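Local coordinates for benzyl alcohol dehydrogenase (Acinetobacter calcoaceticus, PDB 1F8F), which catalyses the NAD-dependent oxidation of benzyl alcohol to benzaldehyde, as a zinc-containing enzyme of the alcohol dehydrogenase family, at residues K5-A10 against F145-L150; V34-V39 against A149-N154; L186-A191 against V259-E264. All blocks are in the same frame, centred on the assembly; numbering follows the deposited sequence.

Interactions 1 and 2 touch one another and share Ala149 and Leu150. Their centres lie about 11 Å apart. Strand 148-152 takes part in both: its start, with the residues just before it, meets strand 5-11, and the rest pairs with strand 33-42. Thr147 O lies 3.2 Å from Val38 N, a probable hydrogen bond joining the two contacts. Interaction 3 belongs to the nucleotide-binding half, its centre about 41 Å from that of interaction 1 and about 35 Å from that of interaction 2. None of the three is a metal or coenzyme site. The Phe145 side chain is about 10 Å from a bound zinc ion, and the Leu186 side chain about 13 Å from a bound NAD.

Interaction 1 of 3, residues K5-A10 against F145-L150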
loop_
_atom_site.group_PDB
_atom_site.type_symbol
_atom_site.label_atom_id
_atom_site.label_comp_id
_atom_site.label_asym_id
_atom_site.label_seq_id
_atom_site.Cartn_x
_atom_site.Cartn_y
_atom_site.Cartn_z
ATOM N N LYS A 5 -19.342 31.737 33.121
ATOM C CA LYS A 5 -19.898 32.677 32.152
ATOM C C LYS A 5 -21.315 32.380 31.680
ATOM O O LYS A 5 -21.724 31.207 31.569
ATOM C CB LYS A 5 -18.950 32.619 30.939
ATOM C CG LYS A 5 -19.001 33.685 29.881
ATOM C CD LYS A 5 -18.069 33.463 28.718
ATOM C CE LYS A 5 -16.811 34.288 28.707
ATOM N NZ LYS A 5 -16.846 35.605 28.023
ATOM N N ASP A 6 -22.125 33.424 31.419
ATOM C CA ASP A 6 -23.479 33.216 30.895
ATOM C C ASP A 6 -23.468 33.353 29.364
ATOM O O ASP A 6 -22.726 34.156 28.792
ATOM C CB ASP A 6 -24.576 34.145 31.388
ATOM C CG ASP A 6 -24.883 34.241 32.860
ATOM O OD1 ASP A 6 -24.211 35.047 33.544
ATOM O OD2 ASP A 6 -25.825 33.567 33.334
ATOM N N ILE A 7 -24.282 32.508 28.714
ATOM C CA ILE A 7 -24.408 32.465 27.263
ATOM C C ILE A 7 -25.815 32.140 26.727
ATOM O O ILE A 7 -26.664 31.585 27.450
ATOM C CB ILE A 7 -23.517 31.302 26.718
ATOM C CG1 ILE A 7 -24.044 29.945 27.196
ATOM C CG2 ILE A 7 -22.038 31.395 27.084
ATOM C CD1 ILE A 7 -23.536 28.750 26.430
ATOM N N ILE A 8 -26.010 32.258 25.392
ATOM C CA ILE A 8 -27.237 31.874 24.706
ATOM C C ILE A 8 -27.003 30.606 23.885
ATOM O O ILE A 8 -26.029 30.582 23.130
ATOM C CB ILE A 8 -27.717 32.980 23.709
ATOM C CG1 ILE A 8 -27.947 34.355 24.346
ATOM C CG2 ILE A 8 -28.944 32.514 22.917
ATOM C CD1 ILE A 8 -28.831 34.413 25.581
ATOM N N ALA A 9 -27.813 29.570 23.943
ATOM C CA ALA A 9 -27.581 28.388 23.110
ATOM C C ALA A 9 -28.903 27.832 22.637
ATOM O O ALA A 9 -29.818 27.889 23.434
ATOM C CB ALA A 9 -26.856 27.273 23.860
ATOM N N ALA A 10 -28.979 27.218 21.491
ATOM C CA ALA A 10 -30.186 26.604 20.993
ATOM C C ALA A 10 -30.373 25.210 21.579
ATOM O O ALA A 10 -29.578 24.304 21.282
ATOM C CB ALA A 10 -30.105 26.515 19.462
ATOM N N PHE A 145 -24.068 24.804 18.766
ATOM C CA PHE A 145 -25.085 25.847 18.408
ATOM C C PHE A 145 -25.177 26.815 19.606
ATOM O O PHE A 145 -26.213 26.884 20.254
ATOM C CB PHE A 145 -26.436 25.376 17.950
ATOM C CG PHE A 145 -26.503 24.596 16.666
ATOM C CD1 PHE A 145 -25.804 24.973 15.550
ATOM C CD2 PHE A 145 -27.273 23.448 16.557
ATOM C CE1 PHE A 145 -25.849 24.284 14.353
ATOM C CE2 PHE A 145 -27.379 22.738 15.381
ATOM C CZ PHE A 145 -26.652 23.154 14.279
ATOM N N ALA A 146 -24.112 27.527 19.953
ATOM C CA ALA A 146 -23.996 28.499 20.980
ATOM C C ALA A 146 -22.882 29.535 20.794
ATOM O O ALA A 146 -21.899 29.427 20.088
ATOM C CB ALA A 146 -23.757 27.915 22.376
ATOM N N THR A 147 -23.063 30.625 21.587
ATOM C CA THR A 147 -22.114 31.710 21.554
ATOM C C THR A 147 -20.814 31.205 22.152
ATOM O O THR A 147 -19.826 31.897 21.936
ATOM C CB THR A 147 -22.562 32.993 22.306
ATOM O OG1 THR A 147 -22.911 32.660 23.660
ATOM C CG2 THR A 147 -23.761 33.676 21.653
ATOM N N TYR A 148 -20.783 30.228 23.043
ATOM C CA TYR A 148 -19.511 29.774 23.593
ATOM C C TYR A 148 -19.475 28.246 23.585
ATOM O O TYR A 148 -20.500 27.600 23.781
ATOM C CB TYR A 148 -19.253 30.336 25.008
ATOM C CG TYR A 148 -18.640 31.729 24.895
ATOM C CD1 TYR A 148 -19.410 32.905 24.797
ATOM C CD2 TYR A 148 -17.262 31.852 24.906
ATOM C CE1 TYR A 148 -18.776 34.122 24.685
ATOM C CE2 TYR A 148 -16.643 33.066 24.805
ATOM C CZ TYR A 148 -17.412 34.214 24.686
ATOM O OH TYR A 148 -16.720 35.408 24.568
ATOM N N ALA A 149 -18.292 27.687 23.260
ATOM C CA ALA A 149 -18.135 26.256 23.244
ATOM C C ALA A 149 -16.846 25.816 23.943
ATOM O O ALA A 149 -15.784 26.453 23.846
ATOM C CB ALA A 149 -18.063 25.733 21.793
ATOM N N LEU A 150 -16.951 24.657 24.589
ATOM C CA LEU A 150 -15.765 24.047 25.174
ATOM C C LEU A 150 -15.365 22.806 24.362
ATOM O O LEU A 150 -16.141 21.843 24.235
ATOM C CB LEU A 150 -16.108 23.630 26.603
ATOM C CG LEU A 150 -14.914 23.214 27.470
ATOM C CD1 LEU A 150 -14.250 24.447 28.050
ATOM C CD2 LEU A 150 -15.340 22.230 28.556
#
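Phe145 O accepts the shortest hydrogen bond of the contact, from Ala10 N at 3.0 Å, with an N-H...O angle of 164°. The donor lies nearly along the C=O axis. Ala9 CA approaches the same oxygen and makes a CA-H...O contact. Two residues further along, Thr147 N gives a weak bond to Ile8 O at 3.3 Å. These two bonds frame a single bridge between Ala9 and Ala146. The chains run in opposite directions there, and the two methyl groups are pressed together, with Ala9 CB 3.5 Å from Ala146 CB. That is tighter than usual carbon contact.

Strand 5-11 also pairs with strand 20-26, through backbone bonds of Lys5, Ile7 and Ala9 with Ile26, Leu24 and Gln22. The contact thus joins the N-terminal antiparallel hairpin to the chain entering strand 148-152, a strand of the GroES-like domain. Thr147 is in turn bonded through its backbone to Val38 of strand 33-42.

Beyond the bridge the side chains take over. Ile7 CG2 packs on Tyr148 CB at 3.6 Å, meeting the ring obliquely. The Thr147 and Ile7 side chains slide past each other in opposite directions, and Thr147 OG1 comes 3.4 Å from Ile7 CB. The Lys5 and Tyr148 side chains cross at about a right angle. Lys5 CD sits over the ring centre in a CH-pi contact, 4.0 Å from the centroid. The chain then bends at chi3 (-103°), which carries CE on over the ring. A second bend, at chi4 (-90°), leaves NZ 3.5 Å from Tyr148 OH, a weak hydrogen bond. Glu72 receives both polar ends, through a long, weak ion pair with Lys5 and a weak hydrogen bond from the tyrosine hydroxyl.

Interaction 2 of 3, residues V34-V39 against A149-N154; sequences VLVKVV and ALSREN. With SO4 (sulfate ion), chain D.
Four backbone hydrogen bonds tie Val34 and Val36 to Ser151 and Ala149. Val34 and Ser151 exchange two, N to O in each direction, both at 2.9 Å. Val36 and Ala149 exchange two more. The one from Val36 N to Ala149 O is short, at 2.6 Å. Leu35 and Leu150 form the non-hydrogen-bonded pair between these two. There Leu150 CA adds a CA-H...O contact to Val34 O at 3.3 Å.

The strands are antiparallel but strongly twisted, with 136° between their directions. This pairing is part of the curled sheet of the GroES-like domain. Strand 33-42 is also bonded to strand 66-74, through Leu35, Lys37 and Val39.

Apolar contacts lie on both faces. On the face with Leu35 and Leu150, the two CD1 methyls meet at 4.2 Å. Leu150 CD1 also lies beside Val34 O. On the face with Val34, Val36, Ala149 and Ser151, Val36 CB stands by Ala149 CB. Val34 CG2 reaches past Ser151 to the backbone of Arg152. Further along the strand, Val38 CG2 touches the Ala149 CB methyl at 3.9 Å.

The polar side chains look elsewhere. Ser151 OG sits between the backbone N and the carbonyl carbon (chi1 55°), where it packs against Val34 CB and CG2 and close to Val36 CG2. Arg152 NH1 bonds to sulfate O4 at 3.3 Å, and Arg152 NH2 bonds weakly to O3 at the guanidinium edge. The sulfate probably comes from the crystallisation liquor. Ser151 OG is hydrogen-bonded to Thr156 OG1, and Arg152 NH2 also forms a salt bridge with Asp32. Glu153 OE2 accepts hydrogen bonds from the backbone N of Thr79 and Glu80, while OE1 forms a salt bridge with Lys96 of the second subunit.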
loop_
_atom_site.group_PDB
_atom_site.type_symbol
_atom_site.label_atom_id
_atom_site.label_comp_id
_atom_site.label_asym_id
_atom_site.label_seq_id
_atom_site.Cartn_x
_atom_site.Cartn_y
_atom_site.Cartn_z
ATOM N N VAL A 34 -10.370 23.598 25.798
ATOM C CA VAL A 34 -10.314 24.911 25.163
ATOM C C VAL A 34 -11.648 25.679 25.177
ATOM O O VAL A 34 -12.659 25.028 24.922
ATOM C CB VAL A 34 -9.954 24.864 23.681
ATOM C CG1 VAL A 34 -9.139 26.086 23.293
ATOM C CG2 VAL A 34 -9.249 23.594 23.269
ATOM N N LEU A 35 -11.684 26.982 25.508
ATOM C CA LEU A 35 -12.894 27.795 25.554
ATOM C C LEU A 35 -12.986 28.623 24.270
ATOM O O LEU A 35 -12.066 29.427 24.043
ATOM C CB LEU A 35 -12.949 28.879 26.647
ATOM C CG LEU A 35 -14.359 29.486 26.827
ATOM C CD1 LEU A 35 -15.368 28.421 27.217
ATOM C CD2 LEU A 35 -14.308 30.595 27.861
ATOM N N VAL A 36 -14.028 28.365 23.470
ATOM C CA VAL A 36 -14.033 29.032 22.153
ATOM C C VAL A 36 -15.141 30.066 21.969
ATOM O O VAL A 36 -16.294 29.721 22.253
ATOM C CB VAL A 36 -14.261 27.954 21.046
ATOM C CG1 VAL A 36 -14.276 28.553 19.654
ATOM C CG2 VAL A 36 -13.140 26.915 21.069
ATOM N N LYS A 37 -14.853 31.209 21.379
ATOM C CA LYS A 37 -15.982 32.163 21.131
ATOM C C LYS A 37 -16.499 31.821 19.714
ATOM O O LYS A 37 -15.723 32.027 18.780
ATOM C CB LYS A 37 -15.577 33.624 21.258
ATOM C CG LYS A 37 -16.417 34.606 20.470
ATOM C CD LYS A 37 -16.316 36.070 20.706
ATOM C CE LYS A 37 -15.595 36.885 19.658
ATOM N NZ LYS A 37 -16.315 38.204 19.417
ATOM N N VAL A 38 -17.704 31.267 19.581
ATOM C CA VAL A 38 -18.185 30.865 18.260
ATOM C C VAL A 38 -18.619 31.988 17.302
ATOM O O VAL A 38 -19.517 32.783 17.615
ATOM C CB VAL A 38 -19.331 29.871 18.489
ATOM C CG1 VAL A 38 -19.974 29.360 17.198
ATOM C CG2 VAL A 38 -18.893 28.688 19.364
ATOM N N VAL A 39 -18.084 32.027 16.083
ATOM C CA VAL A 39 -18.486 32.989 15.058
ATOM C C VAL A 39 -19.649 32.428 14.244
ATOM O O VAL A 39 -20.700 33.080 14.101
ATOM C CB VAL A 39 -17.306 33.408 14.177
ATOM C CG1 VAL A 39 -17.672 34.303 12.995
ATOM C CG2 VAL A 39 -16.238 34.159 14.997
ATOM N N ALA A 149 -18.292 27.687 23.260
ATOM C CA ALA A 149 -18.135 26.256 23.244
ATOM C C ALA A 149 -16.846 25.816 23.943
ATOM O O ALA A 149 -15.784 26.453 23.846
ATOM C CB ALA A 149 -18.063 25.733 21.793
ATOM N N LEU A 150 -16.951 24.657 24.589
ATOM C CA LEU A 150 -15.765 24.047 25.174
ATOM C C LEU A 150 -15.365 22.806 24.362
ATOM O O LEU A 150 -16.141 21.843 24.235
ATOM C CB LEU A 150 -16.108 23.630 26.603
ATOM C CG LEU A 150 -14.914 23.214 27.470
ATOM C CD1 LEU A 150 -14.250 24.447 28.050
ATOM C CD2 LEU A 150 -15.340 22.230 28.556
ATOM N N SER A 151 -14.131 22.773 23.881
ATOM C CA SER A 151 -13.691 21.596 23.118
ATOM C C SER A 151 -12.444 20.999 23.741
ATOM O O SER A 151 -12.078 21.451 24.842
ATOM C CB SER A 151 -13.490 22.066 21.666
ATOM O OG SER A 151 -12.578 23.179 21.727
ATOM N N ARG A 152 -11.776 20.051 23.101
ATOM C CA ARG A 152 -10.501 19.509 23.587
ATOM C C ARG A 152 -9.405 19.984 22.625
ATOM O O ARG A 152 -9.707 20.247 21.451
ATOM C CB ARG A 152 -10.458 17.979 23.669
ATOM C CG ARG A 152 -11.365 17.297 24.674
ATOM C CD ARG A 152 -11.255 17.884 26.083
ATOM N NE ARG A 152 -10.009 17.401 26.739
ATOM C CZ ARG A 152 -9.943 16.126 27.133
ATOM N NH1 ARG A 152 -10.980 15.307 26.993
ATOM N NH2 ARG A 152 -8.844 15.636 27.688
ATOM N N GLU A 153 -8.153 20.007 23.028
ATOM C CA GLU A 153 -7.036 20.440 22.189
ATOM C C GLU A 153 -6.962 19.504 20.968
ATOM O O GLU A 153 -6.675 20.058 19.895
ATOM C CB GLU A 153 -5.629 20.416 22.838
ATOM C CG GLU A 153 -4.442 20.957 22.050
ATOM C CD GLU A 153 -3.132 20.963 22.815
ATOM O OE1 GLU A 153 -2.938 20.065 23.680
ATOM O OE2 GLU A 153 -2.172 21.753 22.691
ATOM N N ASN A 154 -7.124 18.204 21.158
ATOM C CA ASN A 154 -6.992 17.386 19.941
ATOM C C ASN A 154 -8.154 17.566 18.954
ATOM O O ASN A 154 -7.935 17.260 17.771
ATOM C CB ASN A 154 -6.693 15.915 20.163
ATOM C CG ASN A 154 -7.832 15.164 20.790
ATOM O OD1 ASN A 154 -8.852 15.783 21.139
ATOM N ND2 ASN A 154 -7.640 13.847 20.916
HETATM S S SO4 D . -10.448 11.987 29.417
HETATM O O1 SO4 D . -10.520 12.586 30.795
HETATM O O2 SO4 D . -10.597 10.496 29.539
HETATM O O3 SO4 D . -9.176 12.366 28.738
HETATM O O4 SO4 D . -11.607 12.529 28.629
#

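Interaction 3 of 3, residues L186-A191 against V259-E264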
loop_
_atom_site.group_PDB
_atom_site.type_symbol
_atom_site.label_atom_id
_atom_site.label_comp_id
_atom_site.label_asym_id
_atom_site.label_seq_id
_atom_site.Cartn_x
_atom_site.Cartn_y
_atom_site.Cartn_z
ATOM N N LEU A 186 -10.687 6.136 -0.515
ATOM C CA LEU A 186 -10.675 5.434 -1.807
ATOM C C LEU A 186 -9.319 5.386 -2.484
ATOM O O LEU A 186 -8.899 4.677 -3.370
ATOM C CB LEU A 186 -11.720 6.100 -2.725
ATOM C CG LEU A 186 -13.177 5.832 -2.305
ATOM C CD1 LEU A 186 -14.065 6.743 -3.181
ATOM C CD2 LEU A 186 -13.522 4.359 -2.363
ATOM N N LYS A 187 -8.725 6.582 -2.483
ATOM C CA LYS A 187 -7.607 7.178 -3.149
ATOM C C LYS A 187 -7.761 7.262 -4.685
ATOM O O LYS A 187 -6.939 6.607 -5.363
ATOM C CB LYS A 187 -6.239 6.578 -2.895
ATOM C CG LYS A 187 -5.763 6.442 -1.471
ATOM C CD LYS A 187 -4.582 5.466 -1.427
ATOM C CE LYS A 187 -4.325 4.959 -0.047
ATOM N NZ LYS A 187 -4.273 5.940 1.070
ATOM N N VAL A 188 -8.698 8.032 -5.224
ATOM C CA VAL A 188 -8.868 8.140 -6.649
ATOM C C VAL A 188 -7.562 8.485 -7.361
ATOM O O VAL A 188 -6.841 9.398 -6.938
ATOM C CB VAL A 188 -9.992 9.184 -6.873
ATOM C CG1 VAL A 188 -10.259 9.538 -8.313
ATOM C CG2 VAL A 188 -11.245 8.603 -6.198
ATOM N N THR A 189 -7.295 7.826 -8.495
ATOM C CA THR A 189 -6.055 8.036 -9.250
ATOM C C THR A 189 -6.258 8.804 -10.538
ATOM O O THR A 189 -7.337 8.906 -11.169
ATOM C CB THR A 189 -5.448 6.640 -9.601
ATOM O OG1 THR A 189 -6.426 5.832 -10.286
ATOM C CG2 THR A 189 -5.000 5.835 -8.406
ATOM N N PRO A 190 -5.182 9.446 -11.027
ATOM C CA PRO A 190 -5.233 10.256 -12.231
ATOM C C PRO A 190 -5.736 9.477 -13.432
ATOM O O PRO A 190 -5.414 8.322 -13.572
ATOM C CB PRO A 190 -3.762 10.681 -12.433
ATOM C CG PRO A 190 -3.252 10.770 -11.022
ATOM C CD PRO A 190 -3.870 9.563 -10.313
ATOM N N ALA A 191 -6.651 10.046 -14.249
ATOM C CA ALA A 191 -7.200 9.468 -15.432
ATOM C C ALA A 191 -8.312 8.434 -15.158
ATOM O O ALA A 191 -8.852 7.959 -16.173
ATOM C CB ALA A 191 -6.184 8.843 -16.382
ATOM N N VAL A 259 -17.586 1.853 -13.303
ATOM C CA VAL A 259 -16.717 2.897 -12.772
ATOM C C VAL A 259 -15.603 2.373 -11.871
ATOM O O VAL A 259 -15.727 1.267 -11.275
ATOM C CB VAL A 259 -17.758 3.842 -12.082
ATOM C CG1 VAL A 259 -18.215 3.330 -10.721
ATOM C CG2 VAL A 259 -17.182 5.256 -11.859
ATOM N N ASN A 260 -14.422 3.004 -11.807
ATOM C CA ASN A 260 -13.303 2.556 -11.002
ATOM C C ASN A 260 -13.493 2.818 -9.510
ATOM O O ASN A 260 -13.118 2.029 -8.641
ATOM C CB ASN A 260 -12.014 3.239 -11.414
ATOM C CG ASN A 260 -11.558 2.995 -12.833
ATOM O OD1 ASN A 260 -11.192 4.020 -13.426
ATOM N ND2 ASN A 260 -11.530 1.755 -13.378
ATOM N N PHE A 261 -14.104 3.988 -9.205
ATOM C CA PHE A 261 -14.316 4.414 -7.844
ATOM C C PHE A 261 -15.711 4.961 -7.544
ATOM O O PHE A 261 -16.228 5.676 -8.387
ATOM C CB PHE A 261 -13.287 5.486 -7.448
ATOM C CG PHE A 261 -11.848 5.089 -7.524
ATOM C CD1 PHE A 261 -11.194 4.490 -6.470
ATOM C CD2 PHE A 261 -11.117 5.305 -8.687
ATOM C CE1 PHE A 261 -9.842 4.079 -6.558
ATOM C CE2 PHE A 261 -9.806 4.939 -8.815
ATOM C CZ PHE A 261 -9.158 4.345 -7.736
ATOM N N ALA A 262 -16.306 4.637 -6.368
ATOM C CA ALA A 262 -17.599 5.221 -6.068
ATOM C C ALA A 262 -17.871 5.586 -4.628
ATOM O O ALA A 262 -17.286 5.050 -3.687
ATOM C CB ALA A 262 -18.660 4.265 -6.597
ATOM N N LEU A 263 -18.844 6.479 -4.447
ATOM C CA LEU A 263 -19.301 6.936 -3.153
ATOM C C LEU A 263 -20.815 6.793 -3.000
ATOM O O LEU A 263 -21.583 7.420 -3.747
ATOM C CB LEU A 263 -18.919 8.363 -2.785
ATOM C CG LEU A 263 -19.213 8.984 -1.449
ATOM C CD1 LEU A 263 -18.158 8.716 -0.386
ATOM C CD2 LEU A 263 -19.408 10.504 -1.476
ATOM N N GLU A 264 -21.212 6.148 -1.893
ATOM C CA GLU A 264 -22.638 6.016 -1.556
ATOM C C GLU A 264 -22.929 7.042 -0.449
ATOM O O GLU A 264 -22.394 6.846 0.635
ATOM C CB GLU A 264 -23.041 4.634 -1.016
ATOM C CG GLU A 264 -24.499 4.245 -1.337
ATOM C CD GLU A 264 -25.473 5.308 -0.820
ATOM O OE1 GLU A 264 -25.650 5.378 0.419
ATOM O OE2 GLU A 264 -25.981 6.116 -1.618
#
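Phe261 holds CG anti to its carbonyl carbon (chi1 -60°), and chi2 of -88° turns the ring so that one face meets Val188. Val188 in turn has CG1 anti to its backbone N, which leaves CG2 beside that N and next to the ring. Val188 CA stands over the ring centre in a CH-pi contact, 3.9 Å from the centroid and only 9° off the normal. Val188 CG2 also lies over the ring face, 3.8 Å from Phe261 CG. The two side chains slide past each other in opposite directions.

Other atoms gather round the ring. Thr189 OG1 sits at the edge, near the ring plane, 3.8 Å from Phe261 CE2. Leu186 O approaches Phe261 CE1 obliquely at 3.4 Å. Leu186 CB touches Phe261 CD1, while Leu186 CD1 packs on Ala262 O at 3.7 Å. The two segments are joined by van der Waals and CH-pi contacts and share no hydrogen bond.

Lys187 leaves the helix with a positive phi. This is the turn that leads the chain out of helix 174-186. Val188 keeps a backbone hydrogen bond to Cys182 of that helix. Further along, Ala191 O accepts a bond from Arg330 NH2 of the third subunit.

The contact therefore sets the exit of helix 174-186 against strand 259-264. The loop runs on into strand 193-197, the neighbour of 259-264 in a six-stranded parallel sheet of order 3-2-1-4-5-6, the hallmark of the NAD-binding Rossmann fold.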